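Long-range contacts in penicillin binding protein transpeptidase domain protein (Escherichia coli, PDB 4BJQ), which is a fragment of a penicillin-binding protein, a family of bacterial cell-envelope proteins, and forms a two-chain assembly whose beta-sheet runs across the subunit interface: residues Lys24-Ala29 / Asp62-Leu67; Phe49-Arg54 / His73-Ser78; Ile17-Arg22 / Leu67-Ile72. All blocks are in the same frame, centred on the assembly; numbering follows the deposited sequence.

Contact 1: residues Lys24-Ala29 / Asp62-Leu67; sequences KALANA and DYIKKL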
loop_
_atom_site.group_PDB
_atom_site.type_symbol
_atom_site.label_atom_id
_atom_site.label_comp_id
_atom_site.label_asym_id
_atom_site.label_seq_id
_atom_site.Cartn_x
_atom_site.Cartn_y
_atom_site.Cartn_z
ATOM N N LYS A 24 -3.858 7.536 -6.323
ATOM C CA LYS A 24 -4.501 8.763 -6.812
ATOM C C LYS A 24 -3.970 9.161 -8.184
ATOM O O LYS A 24 -4.739 9.519 -9.060
ATOM C CB LYS A 24 -4.256 9.928 -5.857
ATOM C CG LYS A 24 -5.159 9.955 -4.654
ATOM C CD LYS A 24 -4.680 11.021 -3.658
ATOM C CE LYS A 24 -5.056 10.626 -2.229
ATOM N NZ LYS A 24 -6.524 10.291 -2.113
ATOM N N ALA A 25 -2.656 9.102 -8.361
ATOM C CA ALA A 25 -2.066 9.429 -9.652
ATOM C C ALA A 25 -2.555 8.505 -10.786
ATOM O O ALA A 25 -2.753 8.976 -11.907
ATOM C CB ALA A 25 -0.540 9.455 -9.566
ATOM N N LEU A 26 -2.745 7.206 -10.497
ATOM C CA LEU A 26 -3.285 6.271 -11.487
ATOM C C LEU A 26 -4.712 6.692 -11.858
ATOM O O LEU A 26 -5.045 6.802 -13.039
ATOM C CB LEU A 26 -3.256 4.807 -10.990
ATOM C CG LEU A 26 -3.898 3.695 -11.858
ATOM C CD1 LEU A 26 -3.263 3.603 -13.227
ATOM C CD2 LEU A 26 -3.858 2.308 -11.186
ATOM N N ALA A 27 -5.538 6.923 -10.843
ATOM C CA ALA A 27 -6.931 7.296 -11.047
ATOM C C ALA A 27 -7.076 8.566 -11.898
ATOM O O ALA A 27 -7.841 8.560 -12.864
ATOM C CB ALA A 27 -7.643 7.441 -9.708
ATOM N N ASN A 28 -6.347 9.630 -11.534
ATOM C CA ASN A 28 -6.313 10.888 -12.282
ATOM C C ASN A 28 -5.890 10.700 -13.743
ATOM O O ASN A 28 -6.540 11.211 -14.654
ATOM C CB ASN A 28 -5.343 11.893 -11.637
ATOM C CG ASN A 28 -5.726 12.289 -10.220
ATOM O OD1 ASN A 28 -6.863 12.085 -9.770
ATOM N ND2 ASN A 28 -4.772 12.886 -9.510
ATOM N N ALA A 29 -4.797 9.969 -13.958
ATOM C CA ALA A 29 -4.298 9.685 -15.304
ATOM C C ALA A 29 -5.323 8.958 -16.175
ATOM O O ALA A 29 -5.428 9.219 -17.376
ATOM C CB ALA A 29 -3.004 8.900 -15.240
ATOM N N ASP A 62 3.699 3.965 -19.974
ATOM C CA ASP A 62 4.986 4.113 -19.295
ATOM C C ASP A 62 4.822 4.872 -17.980
ATOM O O ASP A 62 5.354 4.458 -16.966
ATOM C CB ASP A 62 5.998 4.860 -20.171
ATOM C CG ASP A 62 6.367 4.109 -21.437
ATOM O OD1 ASP A 62 5.742 3.076 -21.749
ATOM O OD2 ASP A 62 7.292 4.570 -22.144
ATOM N N TYR A 63 4.083 5.984 -18.011
ATOM C CA TYR A 63 3.793 6.768 -16.796
ATOM C C TYR A 63 3.200 5.870 -15.697
ATOM O O TYR A 63 3.640 5.918 -14.544
ATOM C CB TYR A 63 2.844 7.941 -17.109
ATOM C CG TYR A 63 2.384 8.716 -15.886
ATOM C CD1 TYR A 63 3.162 9.745 -15.357
ATOM C CD2 TYR A 63 1.171 8.417 -15.253
ATOM C CE1 TYR A 63 2.751 10.464 -14.238
ATOM C CE2 TYR A 63 0.751 9.129 -14.129
ATOM C CZ TYR A 63 1.550 10.151 -13.628
ATOM O OH TYR A 63 1.156 10.866 -12.518
ATOM N N ILE A 64 2.221 5.052 -16.071
ATOM C CA ILE A 64 1.563 4.136 -15.134
ATOM C C ILE A 64 2.520 3.061 -14.626
ATOM O O ILE A 64 2.539 2.769 -13.436
ATOM C CB ILE A 64 0.277 3.538 -15.744
ATOM C CG1 ILE A 64 -0.814 4.613 -15.751
ATOM C CG2 ILE A 64 -0.201 2.294 -14.959
ATOM C CD1 ILE A 64 -1.859 4.412 -16.787
ATOM N N LYS A 65 3.339 2.505 -15.514
ATOM C CA LYS A 65 4.356 1.541 -15.106
ATOM C C LYS A 65 5.292 2.102 -14.034
ATOM O O LYS A 65 5.571 1.433 -13.040
ATOM C CB LYS A 65 5.176 1.066 -16.303
ATOM C CG LYS A 65 5.880 -0.292 -16.062
ATOM C CD LYS A 65 7.313 -0.252 -16.605
ATOM C CE LYS A 65 7.653 -1.490 -17.450
ATOM N NZ LYS A 65 7.600 -2.785 -16.700
ATOM N N LYS A 66 5.737 3.342 -14.225
ATOM C CA LYS A 66 6.726 3.972 -13.337
ATOM C C LYS A 66 6.177 4.322 -11.947
ATOM O O LYS A 66 6.949 4.588 -11.018
ATOM C CB LYS A 66 7.350 5.199 -14.003
ATOM C CG LYS A 66 8.224 4.875 -15.201
ATOM C CD LYS A 66 8.956 6.123 -15.689
ATOM C CE LYS A 66 9.405 5.995 -17.143
ATOM N NZ LYS A 66 10.447 4.955 -17.359
ATOM N N LEU A 67 4.850 4.311 -11.805
ATOM C CA LEU A 67 4.202 4.411 -10.489
ATOM C C LEU A 67 4.507 3.187 -9.592
ATOM O O LEU A 67 4.372 3.262 -8.359
ATOM C CB LEU A 67 2.677 4.587 -10.632
ATOM C CG LEU A 67 2.120 5.864 -11.285
ATOM C CD1 LEU A 67 0.626 5.744 -11.520
ATOM C CD2 LEU A 67 2.431 7.129 -10.474
HETATM O O HOH W 1 -1.465 11.227 -12.645
#

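Contact 2: residues Phe49-Arg54 / His73-Ser78; sequences FIYLAR and HLREES. With SO4 (sulfate ion), chain J.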
loop_
_atom_site.group_PDB
_atom_site.type_symbol
_atom_site.label_atom_id
_atom_site.label_comp_id
_atom_site.label_asym_id
_atom_site.label_seq_id
_atom_site.Cartn_x
_atom_site.Cartn_y
_atom_site.Cartn_z
ATOM N N PHE A 49 -6.957 -11.276 -12.101
ATOM C CA PHE A 49 -6.916 -10.502 -13.344
ATOM C C PHE A 49 -8.232 -9.773 -13.640
ATOM O O PHE A 49 -9.260 -10.403 -13.879
ATOM C CB PHE A 49 -6.559 -11.408 -14.527
ATOM C CG PHE A 49 -6.125 -10.669 -15.771
ATOM C CD1 PHE A 49 -7.001 -9.815 -16.448
ATOM C CD2 PHE A 49 -4.850 -10.849 -16.283
ATOM C CE1 PHE A 49 -6.602 -9.152 -17.588
ATOM C CE2 PHE A 49 -4.444 -10.194 -17.426
ATOM C CZ PHE A 49 -5.308 -9.335 -18.076
ATOM N N ILE A 50 -8.183 -8.443 -13.623
ATOM C CA ILE A 50 -9.273 -7.622 -14.147
ATOM C C ILE A 50 -8.704 -6.452 -14.950
ATOM O O ILE A 50 -7.840 -5.730 -14.466
ATOM C CB ILE A 50 -10.266 -7.160 -13.036
ATOM C CG1 ILE A 50 -11.478 -6.446 -13.640
ATOM C CG2 ILE A 50 -9.556 -6.335 -11.946
ATOM C CD1 ILE A 50 -12.754 -6.586 -12.799
ATOM N N TYR A 51 -9.186 -6.302 -16.183
ATOM C CA TYR A 51 -8.790 -5.218 -17.062
ATOM C C TYR A 51 -9.187 -3.859 -16.478
ATOM O O TYR A 51 -10.276 -3.703 -15.894
ATOM C CB TYR A 51 -9.422 -5.373 -18.455
ATOM C CG TYR A 51 -8.811 -6.437 -19.340
ATOM C CD1 TYR A 51 -7.537 -6.269 -19.882
ATOM C CD2 TYR A 51 -9.519 -7.614 -19.645
ATOM C CE1 TYR A 51 -6.963 -7.250 -20.719
ATOM C CE2 TYR A 51 -8.965 -8.603 -20.466
ATOM C CZ TYR A 51 -7.679 -8.409 -20.998
ATOM O OH TYR A 51 -7.122 -9.361 -21.807
ATOM N N LEU A 52 -8.301 -2.883 -16.653
ATOM C CA LEU A 52 -8.570 -1.500 -16.245
ATOM C C LEU A 52 -8.754 -0.606 -17.470
ATOM O O LEU A 52 -9.733 0.156 -17.569
ATOM C CB LEU A 52 -7.443 -0.972 -15.333
ATOM C CG LEU A 52 -7.290 -1.678 -13.972
ATOM C CD1 LEU A 52 -6.193 -1.040 -13.096
ATOM C CD2 LEU A 52 -8.622 -1.729 -13.225
ATOM N N ALA A 53 -7.813 -0.713 -18.404
ATOM C CA ALA A 53 -7.825 0.083 -19.623
ATOM C C ALA A 53 -7.210 -0.651 -20.805
ATOM O O ALA A 53 -6.404 -1.551 -20.636
ATOM C CB ALA A 53 -7.139 1.437 -19.396
ATOM N N ARG A 54 -7.603 -0.242 -22.003
ATOM C CA ARG A 54 -7.280 -0.937 -23.227
ATOM C C ARG A 54 -6.782 0.061 -24.261
ATOM O O ARG A 54 -7.226 1.213 -24.296
ATOM C CB ARG A 54 -8.527 -1.632 -23.794
ATOM C CG ARG A 54 -9.227 -2.668 -22.884
ATOM C CD ARG A 54 -8.281 -3.751 -22.366
ATOM N NE ARG A 54 -7.647 -4.518 -23.433
ATOM C CZ ARG A 54 -8.166 -5.605 -24.005
ATOM N NH1 ARG A 54 -9.346 -6.072 -23.618
ATOM N NH2 ARG A 54 -7.504 -6.223 -24.979
ATOM N N HIS A 73 -0.337 -4.260 -13.682
ATOM C CA HIS A 73 0.463 -4.856 -14.740
ATOM C C HIS A 73 0.030 -4.363 -16.110
ATOM O O HIS A 73 -1.111 -3.908 -16.302
ATOM C CB HIS A 73 0.338 -6.383 -14.714
ATOM C CG HIS A 73 0.714 -7.002 -13.405
ATOM N ND1 HIS A 73 1.987 -7.457 -13.137
ATOM C CD2 HIS A 73 -0.017 -7.249 -12.291
ATOM C CE1 HIS A 73 2.030 -7.947 -11.912
ATOM N NE2 HIS A 73 0.828 -7.834 -11.379
ATOM N N LEU A 74 0.947 -4.501 -17.058
ATOM C CA LEU A 74 0.726 -4.125 -18.442
ATOM C C LEU A 74 1.056 -5.306 -19.342
ATOM O O LEU A 74 1.957 -6.098 -19.028
ATOM C CB LEU A 74 1.643 -2.959 -18.821
ATOM C CG LEU A 74 1.476 -1.547 -18.262
ATOM C CD1 LEU A 74 1.901 -1.423 -16.798
ATOM C CD2 LEU A 74 2.329 -0.638 -19.117
ATOM N N ARG A 75 0.330 -5.427 -20.450
ATOM C CA ARG A 75 0.738 -6.308 -21.549
ATOM C C ARG A 75 0.493 -5.619 -22.892
ATOM O O ARG A 75 -0.361 -4.735 -22.995
ATOM C CB ARG A 75 0.030 -7.678 -21.506
ATOM C CG ARG A 75 -1.461 -7.622 -21.801
ATOM C CD ARG A 75 -1.924 -8.735 -22.729
ATOM N NE ARG A 75 -2.994 -8.232 -23.585
ATOM C CZ ARG A 75 -4.289 -8.405 -23.349
ATOM N NH1 ARG A 75 -4.690 -9.099 -22.302
ATOM N NH2 ARG A 75 -5.188 -7.894 -24.167
ATOM N N GLU A 76 1.258 -6.012 -23.908
ATOM C CA GLU A 76 0.998 -5.588 -25.291
ATOM C C GLU A 76 -0.354 -6.092 -25.757
ATOM O O GLU A 76 -0.782 -7.187 -25.385
ATOM C CB GLU A 76 2.066 -6.130 -26.251
ATOM C CG GLU A 76 3.388 -5.372 -26.247
ATOM C CD GLU A 76 3.307 -3.967 -26.857
ATOM O OE1 GLU A 76 2.468 -3.721 -27.755
ATOM O OE2 GLU A 76 4.108 -3.104 -26.437
ATOM N N GLU A 77 -1.017 -5.296 -26.587
ATOM C CA GLU A 77 -2.276 -5.717 -27.200
ATOM C C GLU A 77 -2.162 -6.205 -28.633
ATOM O O GLU A 77 -1.063 -6.293 -29.176
ATOM C CB GLU A 77 -3.308 -4.620 -27.106
ATOM C CG GLU A 77 -4.357 -4.941 -26.075
ATOM C CD GLU A 77 -4.903 -3.707 -25.496
ATOM O OE1 GLU A 77 -4.271 -2.660 -25.688
ATOM O OE2 GLU A 77 -5.954 -3.762 -24.864
ATOM N N SER A 78 -3.320 -6.547 -29.204
ATOM C CA SER A 78 -3.483 -7.032 -30.583
ATOM C C SER A 78 -3.547 -8.555 -30.638
ATOM O O SER A 78 -4.618 -9.147 -30.450
ATOM C CB SER A 78 -2.400 -6.489 -31.527
ATOM O OG SER A 78 -2.675 -6.850 -32.876
HETATM S S SO4 J . -10.198 -8.872 -25.769
HETATM O O1 SO4 J . -9.183 -9.864 -26.117
HETATM O O2 SO4 J . -11.408 -9.110 -26.554
HETATM O O3 SO4 J . -10.494 -8.951 -24.338
HETATM O O4 SO4 J . -9.702 -7.536 -26.076
#

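Contact 3: residues Ile17-Arg22 / Leu67-Ile72; sequences ISVGDR and LKLPGI. With SO4 (sulfate ion), chain I.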
loop_
_atom_site.group_PDB
_atom_site.type_symbol
_atom_site.label_atom_id
_atom_site.label_comp_id
_atom_site.label_asym_id
_atom_site.label_seq_id
_atom_site.Cartn_x
_atom_site.Cartn_y
_atom_site.Cartn_z
ATOM N N ILE A 17 5.368 3.604 1.845
ATOM C CA ILE A 17 4.447 4.176 2.832
ATOM C C ILE A 17 3.498 5.219 2.199
ATOM O O ILE A 17 2.359 5.400 2.655
ATOM C CB ILE A 17 5.223 4.741 4.088
ATOM C CG1 ILE A 17 4.237 5.201 5.171
ATOM C CG2 ILE A 17 6.187 5.871 3.696
ATOM C CD1 ILE A 17 4.848 5.366 6.552
ATOM N N SER A 18 3.968 5.877 1.139
ATOM C CA SER A 18 3.169 6.898 0.440
ATOM C C SER A 18 2.489 6.406 -0.848
ATOM O O SER A 18 2.048 7.219 -1.676
ATOM C CB SER A 18 4.030 8.136 0.143
ATOM O OG SER A 18 4.587 8.629 1.337
ATOM N N VAL A 19 2.398 5.088 -1.010
ATOM C CA VAL A 19 1.797 4.477 -2.210
ATOM C C VAL A 19 0.395 5.025 -2.530
ATOM O O VAL A 19 -0.024 5.028 -3.689
ATOM C CB VAL A 19 1.780 2.927 -2.105
ATOM C CG1 VAL A 19 0.718 2.439 -1.122
ATOM C CG2 VAL A 19 1.605 2.286 -3.473
ATOM N N GLY A 20 -0.318 5.488 -1.501
ATOM C CA GLY A 20 -1.606 6.179 -1.682
ATOM C C GLY A 20 -1.588 7.347 -2.661
ATOM O O GLY A 20 -2.516 7.497 -3.453
ATOM N N ASP A 21 -0.527 8.159 -2.628
ATOM C CA ASP A 21 -0.340 9.263 -3.596
ATOM C C ASP A 21 -0.327 8.732 -5.031
ATOM O O ASP A 21 -0.828 9.385 -5.970
ATOM C CB ASP A 21 1.000 9.982 -3.376
ATOM C CG ASP A 21 1.079 10.716 -2.045
ATOM O OD1 ASP A 21 0.026 11.081 -1.483
ATOM O OD2 ASP A 21 2.220 10.932 -1.578
ATOM N N ARG A 22 0.270 7.557 -5.193
ATOM C CA ARG A 22 0.424 6.959 -6.506
ATOM C C ARG A 22 -0.852 6.303 -7.013
ATOM O O ARG A 22 -1.096 6.297 -8.213
ATOM C CB ARG A 22 1.595 5.982 -6.507
ATOM C CG ARG A 22 2.898 6.721 -6.604
ATOM C CD ARG A 22 4.093 5.842 -6.420
ATOM N NE ARG A 22 4.927 6.554 -5.481
ATOM C CZ ARG A 22 5.183 6.158 -4.239
ATOM N NH1 ARG A 22 4.740 4.988 -3.793
ATOM N NH2 ARG A 22 5.927 6.932 -3.469
ATOM N N LEU A 67 4.850 4.311 -11.805
ATOM C CA LEU A 67 4.202 4.411 -10.489
ATOM C C LEU A 67 4.507 3.187 -9.592
ATOM O O LEU A 67 4.372 3.262 -8.359
ATOM C CB LEU A 67 2.677 4.587 -10.632
ATOM C CG LEU A 67 2.120 5.864 -11.285
ATOM C CD1 LEU A 67 0.626 5.744 -11.520
ATOM C CD2 LEU A 67 2.431 7.129 -10.474
ATOM N N LYS A 68 4.904 2.072 -10.217
ATOM C CA LYS A 68 5.333 0.854 -9.505
ATOM C C LYS A 68 4.300 0.439 -8.463
ATOM O O LYS A 68 4.624 0.234 -7.292
ATOM C CB LYS A 68 6.726 1.041 -8.866
ATOM C CG LYS A 68 7.847 1.365 -9.864
ATOM C CD LYS A 68 9.237 0.941 -9.347
ATOM C CE LYS A 68 9.691 1.788 -8.161
ATOM N NZ LYS A 68 10.807 1.149 -7.359
ATOM N N LEU A 69 3.044 0.347 -8.898
ATOM C CA LEU A 69 1.944 0.069 -7.993
ATOM C C LEU A 69 1.753 -1.446 -7.843
ATOM O O LEU A 69 1.736 -2.185 -8.837
ATOM C CB LEU A 69 0.655 0.748 -8.498
ATOM C CG LEU A 69 0.455 2.268 -8.284
ATOM C CD1 LEU A 69 -0.624 2.806 -9.186
ATOM C CD2 LEU A 69 0.118 2.640 -6.830
ATOM N N PRO A 70 1.587 -1.913 -6.598
ATOM C CA PRO A 70 1.410 -3.351 -6.352
ATOM C C PRO A 70 0.145 -3.864 -7.044
ATOM O O PRO A 70 -0.927 -3.230 -6.958
ATOM C CB PRO A 70 1.266 -3.431 -4.819
ATOM C CG PRO A 70 0.707 -2.083 -4.438
ATOM C CD PRO A 70 1.353 -1.102 -5.382
ATOM N N GLY A 71 0.290 -4.978 -7.756
ATOM C CA GLY A 71 -0.815 -5.608 -8.471
ATOM C C GLY A 71 -1.173 -4.992 -9.804
ATOM O O GLY A 71 -2.112 -5.440 -10.462
ATOM N N ILE A 72 -0.445 -3.962 -10.216
ATOM C CA ILE A 72 -0.735 -3.314 -11.494
ATOM C C ILE A 72 0.212 -3.847 -12.548
ATOM O O ILE A 72 1.407 -3.905 -12.332
ATOM C CB ILE A 72 -0.687 -1.763 -11.402
ATOM C CG1 ILE A 72 -1.767 -1.254 -10.444
ATOM C CG2 ILE A 72 -0.849 -1.109 -12.798
ATOM C CD1 ILE A 72 -3.184 -1.684 -10.815
HETATM S S SO4 I . 7.365 6.587 -0.468
HETATM O O1 SO4 I . 8.695 5.978 -0.363
HETATM O O2 SO4 I . 6.361 5.555 -0.735
HETATM O O3 SO4 I . 7.058 7.308 0.780
HETATM O O4 SO4 I . 7.405 7.580 -1.545
HETATM O O HOH W 2 4.411 2.748 -5.350
#

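Contact 1: residues Lys24-Ala29 / Asp62-Leu67
Two helical segments, Lys24-Ala29 and Asp62-Leu67, run almost antiparallel at 167°, and their axes come no nearer than 10.3 Å. Small alanines on one side allow larger side chains from the other to reach its backbone.

The tight part is formed by Leu26, Ile64 and Leu67. Leu26 holds CG anti to its backbone N (chi1 175°), and this, with chi2, brings CD1 against Ile64, whose side chain it crosses at about a right angle. Leu26 CD1 lies 3.7 Å from Ile64 CG1 and almost as close to its methyls CG2 and CD1, so one leucine methyl meets both branches of the isoleucine. Leu67 adds its two methyls: its CD1 settles onto the helix backbone, 3.8 Å from Leu26 N, while CD2 reaches Ala25 CB at 3.9 Å. The two branches of Leu67 thus straddle the Ala25-Leu26 step.

Packing is looser on the solvent side, where Tyr63 is exposed. With CG anti to its backbone N (chi1 174°), the ring extends toward the alanines, and CE2 approaches Ala29 CB at 3.9 Å. Ala25 O lies at the ring edge, near its plane. The phenol oxygen gains its link to the opposite helix through a water, 2.6 Å from Tyr63 OH, which donates a hydrogen bond to Ala25 O over 2.7 Å. That carbonyl also accepts the helical bond from Ala29 N, so two donors grip it.

No direct hydrogen bond joins the segments; the evidence is for apolar helix-helix packing with a water bridge at its margin. Strand 72-76 packs against both helices through Ile72, which touches Leu26 and Ile64, while Ala27 faces helix 34-42 and Ile64 also meets Ile4 of the second subunit.

Contact 2: residues Phe49-Arg54 / His73-Ser78
The backbones of Phe49-Arg54 and His73-Ser78 run in roughly the same sense but splay across each other, with CA atoms 9.4 Å apart at Phe49 and His73 and 8.0 Å at Arg54 and Glu77, too far for direct pairing. Side chains close the gap. Tyr51 OH accepts a nearly straight (177°), very short hydrogen bond from Arg75 NH1 at 2.5 Å; it lies in the guanidinium plane, which stands 87° to the phenol ring. Phe49 CE1 sits over the centre of one ring face, and Arg54 NH1 lies 3.8 Å above the other. Both strands pair antiparallel with a strand of the second subunit, consistent with an exchanged strand inserted between them. Farther along, the Arg54 chain, bent at chi2 and chi3, turns NE to Glu77 OE2 in a nearly coplanar salt bridge of 2.3 Å, shorter than a normal hydrogen bond, so the model is strained or imprecise there. NH2 adds a weak bond to the same oxygen and, with NH1, holds a sulfate ion (NH2 to O4, 2.8 Å). Those anions probably offset the repulsion between Arg54 NH2 and Arg75 NH2, two donors only 3.0 Å apart.

Contact 3: residues Ile17-Arg22 / Leu67-Ile72
Arg22 sets CG anti to its carbonyl carbon (chi1 -79°) and extends through chi2, then bends at chi3 (-133°), so its aliphatic part lies along the loop Leu67-Ile72 while the guanidinium swings back past Ser18. Val19 places CG2 anti to its backbone N, pointing that methyl at the same loop, and Leu69 carries CG anti to its carbonyl carbon, bringing both of its methyls to helix 19-30.

Leu69 CD2 fits between two helix side chains, 3.7 Å from both Val19 CG2 and Arg22 CB, and Leu69 CD1 rests on the backbone at Arg22 O. Val19 CG2 also meets Pro70 CD, 3.9 Å away, tip to tip. Arg22 and Leu67 slide past each other in opposite directions, with Arg22 CD pressed to 3.2 Å from Leu67 O. The loop keeps this shape by leaving helix 58-66 with positive phi at Lys68 and then making a type II beta turn from Leu69 to Ile72, closed by Ile72 N to Leu69 O at 3.1 Å. Gly71 takes positive phi in that turn. Val19 packs on Val19 of the second subunit and Pro70 on Ala14 of that subunit.

The polar end of Arg22 divides its bonds. NH1 donates to a water at 2.7 Å, which can in turn donate to Leu67 O; NH2 bonds a sulfate ion, through O2 at 164° and more weakly through O4. Ser18 N and Ser18 OG bind the same ion, the hydroxyl donating to O3 at 2.9 Å. Hydrocarbon makes most of the helix-loop join, with one water bridge added, while the positive guanidinium and the start of helix 19-30 together make a setting that probably favours an anion; the sulfate likely comes from the crystallisation liquor.

How the contacts relate
Contacts 1 and 3 adjoin, their centres about 9 Å apart: both use helix 19-30 and share Leu67, and Leu26 CB packs 3.8 Å from Leu69 CD1. Along the chain, contact 1 is nested inside the loop that contact 3 closes. Contact 2 lies farther out, about 14 Å from contact 1 and 18 Å from contact 3 between centres, and its segments alternate with those of both. Packing still connects it to them: Leu52 CD1 meets Ile72 CD1 at 3.8 Å, and Lys65 CB meets Leu74 CD1 at 4.1 Å. Contacts 2 and 3 each bind a separate sulfate ion, and both touch the second subunit.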